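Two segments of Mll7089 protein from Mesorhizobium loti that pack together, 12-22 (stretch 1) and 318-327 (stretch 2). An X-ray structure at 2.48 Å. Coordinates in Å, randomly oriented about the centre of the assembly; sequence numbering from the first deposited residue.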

# COMPACT_ATOMS: atom_id res chain seq x y z
N ARG A 12 10.79 39.30 32.63
CA ARG A 12 10.46 39.67 31.27
C ARG A 12 11.50 40.60 30.63
O ARG A 12 11.90 41.58 31.24
CB ARG A 12 9.08 40.29 31.27
CG ARG A 12 8.47 40.46 29.93
CD ARG A 12 7.32 41.42 30.01
NE ARG A 12 6.72 41.66 28.70
CZ ARG A 12 7.19 42.51 27.79
NH1 ARG A 12 8.29 43.22 28.04
NH2 ARG A 12 6.55 42.67 26.64
N PHE A 13 11.90 40.29 29.39
CA PHE A 13 12.76 41.12 28.55
C PHE A 13 12.07 41.49 27.19
O PHE A 13 11.27 40.71 26.62
CB PHE A 13 14.10 40.42 28.29
CG PHE A 13 14.85 40.03 29.56
CD1 PHE A 13 15.66 40.94 30.22
CD2 PHE A 13 14.72 38.76 30.10
CE1 PHE A 13 16.33 40.61 31.39
CE2 PHE A 13 15.39 38.41 31.27
CZ PHE A 13 16.19 39.34 31.92
N GLN A 14 12.36 42.67 26.68
CA GLN A 14 11.81 43.08 25.39
C GLN A 14 12.80 44.13 24.89
O GLN A 14 12.85 45.23 25.42
CB GLN A 14 10.40 43.65 25.53
CG GLN A 14 9.78 44.13 24.18
CD GLN A 14 8.41 44.86 24.32
OE1 GLN A 14 7.82 44.94 25.39
NE2 GLN A 14 7.94 45.39 23.23
N PHE A 15 13.61 43.76 23.90
CA PHE A 15 14.69 44.63 23.42
C PHE A 15 14.91 44.57 21.91
O PHE A 15 14.56 43.59 21.27
CB PHE A 15 15.98 44.33 24.15
CG PHE A 15 16.44 42.88 24.09
CD1 PHE A 15 17.43 42.47 23.17
CD2 PHE A 15 15.95 41.92 25.01
CE1 PHE A 15 17.96 41.14 23.18
CE2 PHE A 15 16.43 40.58 25.01
CZ PHE A 15 17.45 40.20 24.08
N ALA A 16 15.52 45.63 21.37
CA ALA A 16 15.89 45.72 19.95
C ALA A 16 17.05 44.79 19.64
O ALA A 16 17.92 44.55 20.50
CB ALA A 16 16.28 47.17 19.57
N ARG A 17 17.02 44.27 18.42
CA ARG A 17 18.13 43.47 17.88
C ARG A 17 19.18 44.38 17.27
O ARG A 17 18.89 45.53 16.96
CB ARG A 17 17.62 42.49 16.82
CG ARG A 17 16.86 41.31 17.41
CD ARG A 17 16.28 40.42 16.31
NE ARG A 17 15.41 39.39 16.85
CZ ARG A 17 15.82 38.17 17.19
NH1 ARG A 17 17.10 37.82 17.06
NH2 ARG A 17 14.95 37.30 17.68
N ASP A 18 20.38 43.85 17.09
CA ASP A 18 21.45 44.54 16.38
C ASP A 18 21.35 44.52 14.83
O ASP A 18 22.01 45.31 14.18
CB ASP A 18 22.82 44.04 16.85
CG ASP A 18 23.10 42.58 16.50
OD1 ASP A 18 22.16 41.71 16.47
OD2 ASP A 18 24.31 42.31 16.25
N ARG A 19 20.51 43.65 14.28
CA ARG A 19 20.28 43.56 12.84
C ARG A 19 18.87 43.02 12.65
O ARG A 19 18.31 42.42 13.58
CB ARG A 19 21.27 42.58 12.20
CG ARG A 19 20.98 41.11 12.47
CD ARG A 19 22.04 40.14 11.95
NE ARG A 19 22.50 39.28 13.05
CZ ARG A 19 22.41 37.97 13.16
NH1 ARG A 19 21.94 37.17 12.22
NH2 ARG A 19 22.89 37.44 14.24
N VAL A 20 18.30 43.18 11.46
CA VAL A 20 17.06 42.48 11.13
C VAL A 20 17.35 41.01 10.89
O VAL A 20 18.34 40.67 10.19
CB VAL A 20 16.31 43.10 9.89
CG1 VAL A 20 14.99 42.36 9.61
CG2 VAL A 20 15.97 44.56 10.14
N ILE A 21 16.51 40.14 11.49
CA ILE A 21 16.55 38.70 11.21
C ILE A 21 15.31 38.27 10.45
O ILE A 21 14.29 38.91 10.52
CB ILE A 21 16.70 37.79 12.47
CG1 ILE A 21 15.41 37.78 13.31
CG2 ILE A 21 17.97 38.10 13.21
CD1 ILE A 21 15.32 36.66 14.29
N GLY A 22 15.41 37.18 9.73
CA GLY A 22 14.21 36.57 9.19
C GLY A 22 14.47 35.64 8.04
O GLY A 22 15.61 35.25 7.76
N TYR A 318 24.14 28.05 15.01
CA TYR A 318 24.43 29.30 15.75
C TYR A 318 24.20 30.55 14.88
O TYR A 318 24.68 30.61 13.75
CB TYR A 318 25.85 29.30 16.36
CG TYR A 318 26.09 30.56 17.16
CD1 TYR A 318 25.49 30.75 18.41
CD2 TYR A 318 26.85 31.60 16.62
CE1 TYR A 318 25.64 31.95 19.10
CE2 TYR A 318 27.02 32.82 17.30
CZ TYR A 318 26.43 32.96 18.53
OH TYR A 318 26.61 34.14 19.17
N SER A 319 23.50 31.55 15.41
CA SER A 319 22.96 32.64 14.58
C SER A 319 23.42 34.05 14.98
O SER A 319 22.88 35.03 14.52
CB SER A 319 21.44 32.56 14.56
OG SER A 319 21.01 31.43 13.81
N PHE A 320 24.42 34.12 15.85
CA PHE A 320 25.01 35.39 16.23
C PHE A 320 24.00 36.37 16.81
O PHE A 320 24.18 37.56 16.66
CB PHE A 320 25.80 36.01 15.05
CG PHE A 320 26.85 35.10 14.52
CD1 PHE A 320 28.12 35.14 15.03
CD2 PHE A 320 26.55 34.15 13.51
CE1 PHE A 320 29.09 34.30 14.58
CE2 PHE A 320 27.54 33.28 13.05
CZ PHE A 320 28.79 33.34 13.60
N GLN A 321 22.98 35.89 17.50
CA GLN A 321 22.00 36.82 18.12
C GLN A 321 22.59 37.63 19.34
O GLN A 321 23.55 37.18 19.98
CB GLN A 321 20.71 36.07 18.46
CG GLN A 321 19.94 35.64 17.21
CD GLN A 321 18.89 34.60 17.49
OE1 GLN A 321 17.70 34.83 17.22
NE2 GLN A 321 19.31 33.44 18.03
N ASN A 322 22.08 38.84 19.59
CA ASN A 322 22.62 39.66 20.69
C ASN A 322 21.93 39.26 21.99
O ASN A 322 21.06 39.97 22.46
CB ASN A 322 22.48 41.16 20.44
CG ASN A 322 21.01 41.60 20.35
OD1 ASN A 322 20.16 40.83 19.88
ND2 ASN A 322 20.71 42.84 20.78
N PHE A 323 22.35 38.13 22.57
CA PHE A 323 21.69 37.49 23.73
C PHE A 323 22.64 37.33 24.92
O PHE A 323 22.20 37.10 26.01
CB PHE A 323 21.16 36.07 23.36
CG PHE A 323 19.98 36.05 22.41
CD1 PHE A 323 19.30 37.21 22.06
CD2 PHE A 323 19.53 34.84 21.88
CE1 PHE A 323 18.17 37.17 21.16
CE2 PHE A 323 18.44 34.78 21.01
CZ PHE A 323 17.75 35.95 20.66
N ASP A 324 23.93 37.43 24.71
CA ASP A 324 24.88 36.96 25.71
C ASP A 324 24.84 37.77 27.01
O ASP A 324 25.17 37.26 28.09
CB ASP A 324 26.31 36.96 25.11
CG ASP A 324 26.52 35.88 24.04
OD1 ASP A 324 25.55 35.21 23.56
OD2 ASP A 324 27.69 35.68 23.67
N HIS A 325 24.46 39.04 26.91
CA HIS A 325 24.44 39.92 28.05
C HIS A 325 23.48 39.42 29.15
O HIS A 325 23.57 39.83 30.34
CB HIS A 325 24.07 41.33 27.60
CG HIS A 325 22.68 41.44 27.07
ND1 HIS A 325 22.32 40.92 25.84
CD2 HIS A 325 21.56 41.99 27.60
CE1 HIS A 325 21.03 41.16 25.64
NE2 HIS A 325 20.55 41.80 26.69
N LEU A 326 22.57 38.52 28.78
CA LEU A 326 21.60 38.05 29.72
C LEU A 326 22.15 37.02 30.70
O LEU A 326 21.53 36.78 31.74
CB LEU A 326 20.37 37.52 29.01
CG LEU A 326 19.46 38.38 28.14
CD1 LEU A 326 18.53 37.49 27.32
CD2 LEU A 326 18.64 39.42 28.90
N VAL A 327 23.30 36.41 30.40
CA VAL A 327 23.82 35.33 31.25
C VAL A 327 25.28 35.59 31.68
O VAL A 327 25.99 36.38 31.03
CB VAL A 327 23.78 33.95 30.52
CG1 VAL A 327 22.36 33.32 30.53
CG2 VAL A 327 24.40 34.07 29.12
O HOH W 1 19.89 39.55 17.27
O HOH W 2 15.29 34.20 17.93

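Stretch 1 enters as a strand, turns a corner at Asp 18 and Arg 19, and continues as a second strand that includes Ile 21 and Gly 22. Stretch 2 is an irregular loop with a short 3-10 segment, 324-326, just before its last residue. No hydrogen bond joins backbone to backbone across the contact, so side chains carry the association.

Along the first strand the side chains alternate: Phe 13 and Phe 15 point toward stretch 2, whereas Arg 12 and Gln 14 lie out of its reach and hydrogen-bond to each other. Phe 13, with chi1 m, offers a ring face to Leu 326, whose CD2 sits 3.6 Å from the ring centroid and nearly on its normal, a CH-pi contact. Phe 15 adopts p instead. Its face receives the edge of His 325, with centroids 5.3 Å apart and planes at 84°, while Phe 323 CD1 lies at its edge, 4.1 Å from Phe 15 CZ.

Beyond this apolar patch the contact becomes polar. Asn 322, also p, points toward stretch 1 and donates from ND2 to Ala 16 O (3.3 Å), using a main-chain acceptor although the Ala 16 side chain faces away. The CA-to-CB bond of Arg 17 is directed sideways, but its m, t, t conformation extends the chain so that NH1 reaches Gln 321 OE1 (3.1 Å). Water 2 reinforces this pair, accepting from Arg 17 NH2 and donating to Gln 321 OE1; water 1 links Arg 17 NH1, Asp 18 OD1 and the backbone N of Asn 322.

Arg 19 likewise starts sideways. With chi1 p, chi2 t and chi3 off-well at 125°, its guanidinium meets backbone carbonyls near its own plane, where its N-H groups point. Arg 19 NH2 makes a nearly linear, very short bond to Ser 319 O (2.4 Å) and a weak one to Phe 320 O (2.7 Å).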